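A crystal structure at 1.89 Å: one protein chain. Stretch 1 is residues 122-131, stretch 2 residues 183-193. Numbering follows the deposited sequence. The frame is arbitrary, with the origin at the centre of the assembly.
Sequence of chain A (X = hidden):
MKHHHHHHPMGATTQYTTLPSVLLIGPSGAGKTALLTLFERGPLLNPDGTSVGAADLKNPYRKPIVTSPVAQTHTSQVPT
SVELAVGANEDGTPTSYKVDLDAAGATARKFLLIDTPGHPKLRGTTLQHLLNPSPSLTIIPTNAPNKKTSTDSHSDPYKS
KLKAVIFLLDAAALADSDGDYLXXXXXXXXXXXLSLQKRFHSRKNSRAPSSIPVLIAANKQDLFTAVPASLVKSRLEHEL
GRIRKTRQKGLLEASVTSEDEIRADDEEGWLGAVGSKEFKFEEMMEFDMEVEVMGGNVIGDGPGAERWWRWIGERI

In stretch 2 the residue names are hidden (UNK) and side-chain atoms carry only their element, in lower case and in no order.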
# COMPACT_ATOMS: atom_id res chain seq x y z
N LEU A 122 -6.47 -11.39 9.21
CA LEU A 122 -5.31 -10.81 9.87
C LEU A 122 -5.03 -9.38 9.41
O LEU A 122 -4.01 -8.80 9.78
CB LEU A 122 -4.08 -11.67 9.63
CG LEU A 122 -4.17 -13.13 10.10
CD1 LEU A 122 -2.92 -13.90 9.68
CD2 LEU A 122 -4.36 -13.19 11.61
N ARG A 123 -5.92 -8.82 8.61
CA ARG A 123 -5.71 -7.48 8.06
C ARG A 123 -6.02 -6.36 9.06
O ARG A 123 -5.45 -5.28 8.96
CB ARG A 123 -6.51 -7.29 6.78
CG ARG A 123 -6.09 -8.23 5.67
CD ARG A 123 -7.07 -8.21 4.51
NE ARG A 123 -6.66 -9.16 3.48
CZ ARG A 123 -7.30 -9.34 2.32
NH1 ARG A 123 -8.39 -8.64 2.04
NH2 ARG A 123 -6.84 -10.24 1.46
N GLY A 124 -6.91 -6.64 10.01
CA GLY A 124 -7.28 -5.65 11.02
C GLY A 124 -6.10 -5.04 11.77
O GLY A 124 -6.07 -3.84 12.02
N THR A 125 -5.13 -5.88 12.11
CA THR A 125 -3.92 -5.45 12.80
C THR A 125 -3.15 -4.39 12.03
O THR A 125 -2.67 -3.41 12.59
CB THR A 125 -2.97 -6.64 12.97
OG1 THR A 125 -3.65 -7.70 13.64
CG2 THR A 125 -1.74 -6.23 13.77
N THR A 126 -3.04 -4.61 10.73
CA THR A 126 -2.30 -3.71 9.86
C THR A 126 -3.03 -2.38 9.73
O THR A 126 -2.42 -1.30 9.80
CB THR A 126 -2.12 -4.33 8.47
OG1 THR A 126 -1.44 -5.58 8.59
CG2 THR A 126 -1.33 -3.41 7.57
N LEU A 127 -4.34 -2.45 9.56
CA LEU A 127 -5.16 -1.26 9.43
C LEU A 127 -5.08 -0.36 10.67
O LEU A 127 -5.19 0.86 10.56
CB LEU A 127 -6.62 -1.63 9.12
CG LEU A 127 -6.92 -2.35 7.79
CD1 LEU A 127 -8.40 -2.68 7.71
CD2 LEU A 127 -6.50 -1.51 6.57
N GLN A 128 -4.88 -0.96 11.84
CA GLN A 128 -4.81 -0.20 13.09
C GLN A 128 -3.62 0.75 13.10
O GLN A 128 -3.73 1.86 13.60
CB GLN A 128 -4.78 -1.12 14.31
CG GLN A 128 -6.03 -1.96 14.48
CD GLN A 128 -7.30 -1.18 14.21
OE1 GLN A 128 -7.72 -0.34 15.01
NE2 GLN A 128 -7.94 -1.46 13.07
N HIS A 129 -2.50 0.32 12.53
CA HIS A 129 -1.35 1.21 12.37
C HIS A 129 -1.68 2.44 11.53
O HIS A 129 -1.15 3.52 11.76
CB HIS A 129 -0.17 0.46 11.72
CG HIS A 129 0.36 -0.67 12.55
ND1 HIS A 129 0.79 -0.51 13.85
CD2 HIS A 129 0.56 -1.98 12.25
CE1 HIS A 129 1.21 -1.67 14.32
NE2 HIS A 129 1.08 -2.57 13.37
N LEU A 130 -2.55 2.27 10.53
CA LEU A 130 -2.83 3.34 9.59
C LEU A 130 -3.78 4.39 10.16
O LEU A 130 -3.86 5.50 9.66
CB LEU A 130 -3.35 2.77 8.26
CG LEU A 130 -2.41 1.72 7.64
CD1 LEU A 130 -2.98 1.05 6.39
CD2 LEU A 130 -1.06 2.33 7.34
N LEU A 131 -4.49 4.04 11.23
CA LEU A 131 -5.44 4.96 11.87
C LEU A 131 -4.76 5.96 12.80
O LEU A 131 -5.29 7.03 13.09
CB LEU A 131 -6.49 4.16 12.64
CG LEU A 131 -7.45 3.32 11.79
CD1 LEU A 131 -8.30 2.41 12.68
CD2 LEU A 131 -8.34 4.24 10.97
N UNK A 183 -12.13 -7.32 -7.26
CA UNK A 183 -13.07 -6.92 -6.21
C UNK A 183 -12.49 -7.07 -4.81
O UNK A 183 -12.60 -6.17 -3.97
o UNK A 183 -15.06 -7.42 -7.51
c UNK A 183 -14.37 -7.73 -6.31
N UNK A 184 -11.87 -8.23 -4.56
CA UNK A 184 -11.34 -8.51 -3.22
C UNK A 184 -10.12 -7.67 -2.92
O UNK A 184 -9.94 -7.18 -1.80
c UNK A 184 -12.11 -12.32 -2.87
o UNK A 184 -11.00 -12.77 -2.60
c UNK A 184 -11.06 -10.01 -3.06
c UNK A 184 -12.34 -10.82 -3.05
n UNK A 184 -13.19 -13.09 -3.01
N UNK A 185 -9.27 -7.47 -3.92
CA UNK A 185 -8.09 -6.64 -3.76
C UNK A 185 -8.45 -5.18 -3.55
O UNK A 185 -7.87 -4.50 -2.70
c UNK A 185 -7.17 -6.77 -5.00
c UNK A 185 -5.93 -5.91 -4.86
o UNK A 185 -6.77 -8.14 -5.13
N UNK A 186 -9.41 -4.69 -4.33
CA UNK A 186 -9.85 -3.29 -4.19
C UNK A 186 -10.51 -3.05 -2.84
O UNK A 186 -10.42 -1.96 -2.29
c UNK A 186 -10.81 -2.92 -5.30
N UNK A 187 -11.20 -4.05 -2.32
CA UNK A 187 -11.82 -3.94 -1.01
C UNK A 187 -10.77 -3.69 0.08
O UNK A 187 -10.95 -2.85 0.96
c UNK A 187 -12.65 -5.19 -0.71
o UNK A 187 -13.27 -5.07 0.55
N UNK A 188 -9.66 -4.42 0.01
CA UNK A 188 -8.54 -4.23 0.93
C UNK A 188 -7.93 -2.85 0.75
O UNK A 188 -7.70 -2.12 1.72
c UNK A 188 -6.48 -4.69 2.95
c UNK A 188 -5.52 -4.83 3.94
c UNK A 188 -7.48 -5.30 0.69
c UNK A 188 -5.40 -6.36 1.63
c UNK A 188 -4.44 -6.51 2.61
c UNK A 188 -4.50 -5.75 3.76
o UNK A 188 -3.54 -5.94 4.73
c UNK A 188 -6.44 -5.45 1.78
N UNK A 189 -7.66 -2.49 -0.50
CA UNK A 189 -7.09 -1.16 -0.79
C UNK A 189 -8.02 -0.05 -0.29
O UNK A 189 -7.57 0.97 0.26
c UNK A 189 -6.12 0.29 -4.26
c UNK A 189 -6.28 0.33 -2.76
c UNK A 189 -4.95 0.64 -2.07
c UNK A 189 -6.83 -1.02 -2.30
N UNK A 190 -9.33 -0.23 -0.49
CA UNK A 190 -10.29 0.74 0.02
C UNK A 190 -10.08 0.99 1.51
O UNK A 190 -10.00 2.13 1.94
c UNK A 190 -13.27 1.64 1.25
c UNK A 190 -14.38 2.96 -0.91
c UNK A 190 -11.74 0.26 -0.25
c UNK A 190 -14.81 3.26 0.36
c UNK A 190 -13.39 2.00 -1.10
o UNK A 190 -15.80 4.22 0.55
c UNK A 190 -12.82 1.33 -0.03
c UNK A 190 -14.26 2.61 1.45
N UNK A 191 -9.98 -0.09 2.29
CA UNK A 191 -9.80 0.03 3.74
C UNK A 191 -8.48 0.68 4.11
O UNK A 191 -8.41 1.44 5.08
o UNK A 191 -11.43 -3.14 4.56
o UNK A 191 -12.26 -1.12 4.31
c UNK A 191 -9.89 -1.34 4.43
c UNK A 191 -11.30 -1.91 4.43
N UNK A 192 -7.43 0.37 3.36
CA UNK A 192 -6.12 0.97 3.60
C UNK A 192 -6.17 2.49 3.43
O UNK A 192 -5.79 3.24 4.33
c UNK A 192 -5.03 0.34 2.69
c UNK A 192 -3.81 1.23 2.60
c UNK A 192 -4.63 -1.06 3.21
N UNK A 193 -6.64 2.92 2.26
CA UNK A 193 -6.77 4.35 1.99
C UNK A 193 -7.77 5.06 2.92
O UNK A 193 -7.52 6.20 3.34
c UNK A 193 -4.73 4.61 -0.19
c UNK A 193 -6.10 4.02 -0.49
c UNK A 193 -6.51 4.35 -1.92
c UNK A 193 -7.14 4.56 0.51
O HOH W 1 -10.63 -8.37 0.44

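Position 183 has one side-chain carbon followed by one oxygen, and it lies far from stretch 1. It is Ser183.

Position 184 carries three carbons in a row, the third bearing one oxygen and one nitrogen. The side chain points sideways and does not touch stretch 1; the backbone O of 184 reaches Arg123 through a water. This is an amide on a two-carbon arm, so the residue is Gln184. The backbone O of Gln184 accepts from water 1 at 2.6 Å, and that water accepts from Arg123 NH1 at 2.8 Å. The water bridges the two helices.

Position 185 has a first carbon that bears one oxygen and one carbon. It points away from stretch 1. It is Thr185.

Position 186 has a single side-chain carbon, out of reach of stretch 1. It is Ala186.

Position 187 has one carbon and then one oxygen, pointing sideways without contact. It is Ser187.

Position 188 has one carbon, then a six-carbon ring bearing one oxygen. The ring lies against the Arg123 side chain and comes near Leu127. The ring and its oxygen identify Tyr188. Arg123 CG is 3.5 Å from Tyr188 CZ. Leu127 CD2 sits at the ring edge, 4.3 Å from Tyr188 CE1.

Position 189 has four carbons, forked at the second, pointing away. It is Leu189.

Position 190 again has one carbon and a six-carbon ring with one oxygen, but out of reach of stretch 1. It is Tyr190.

Position 191 has two carbons, the second carrying two oxygens. The CB of 191 is 3.8 Å from Leu127 CD1, and the backbone O of 191 is 3.8 Å from Leu127 CD2. This short carboxylate is Asp191.

Position 192 has one carbon carrying two more. The two end carbons pack against Leu127 and Leu130. The fork at the first carbon, with no oxygen, gives Val192. Its CG2 is 3.9 Å from Leu127 CD2, and its CG1 is 3.9 Å from Leu130 CD1.

Position 193 has four carbons, forked at the second, pointing away. It is Leu193.

The two helices run in roughly the same direction, at 31°, with axes 10.0 Å apart at closest approach. No direct hydrogen bond joins them. At one end, the extended Arg123 side chain lies over a face of the Tyr188 ring. The guanidinium stacks flat on it, with planes at 1° and Arg123 CZ 4.2 Å from the ring centroid. This is an off-centre cation-pi contact. Arg123 CD sits more squarely over the ring, 3.5 Å from the centroid of Tyr188, in a CH-pi contact. Further along, Leu127 and Leu130 pack on Val192. The contact therefore combines stacking, apolar packing and one bridging water.

Stretch 2 183-193: SQTASYLYDVL
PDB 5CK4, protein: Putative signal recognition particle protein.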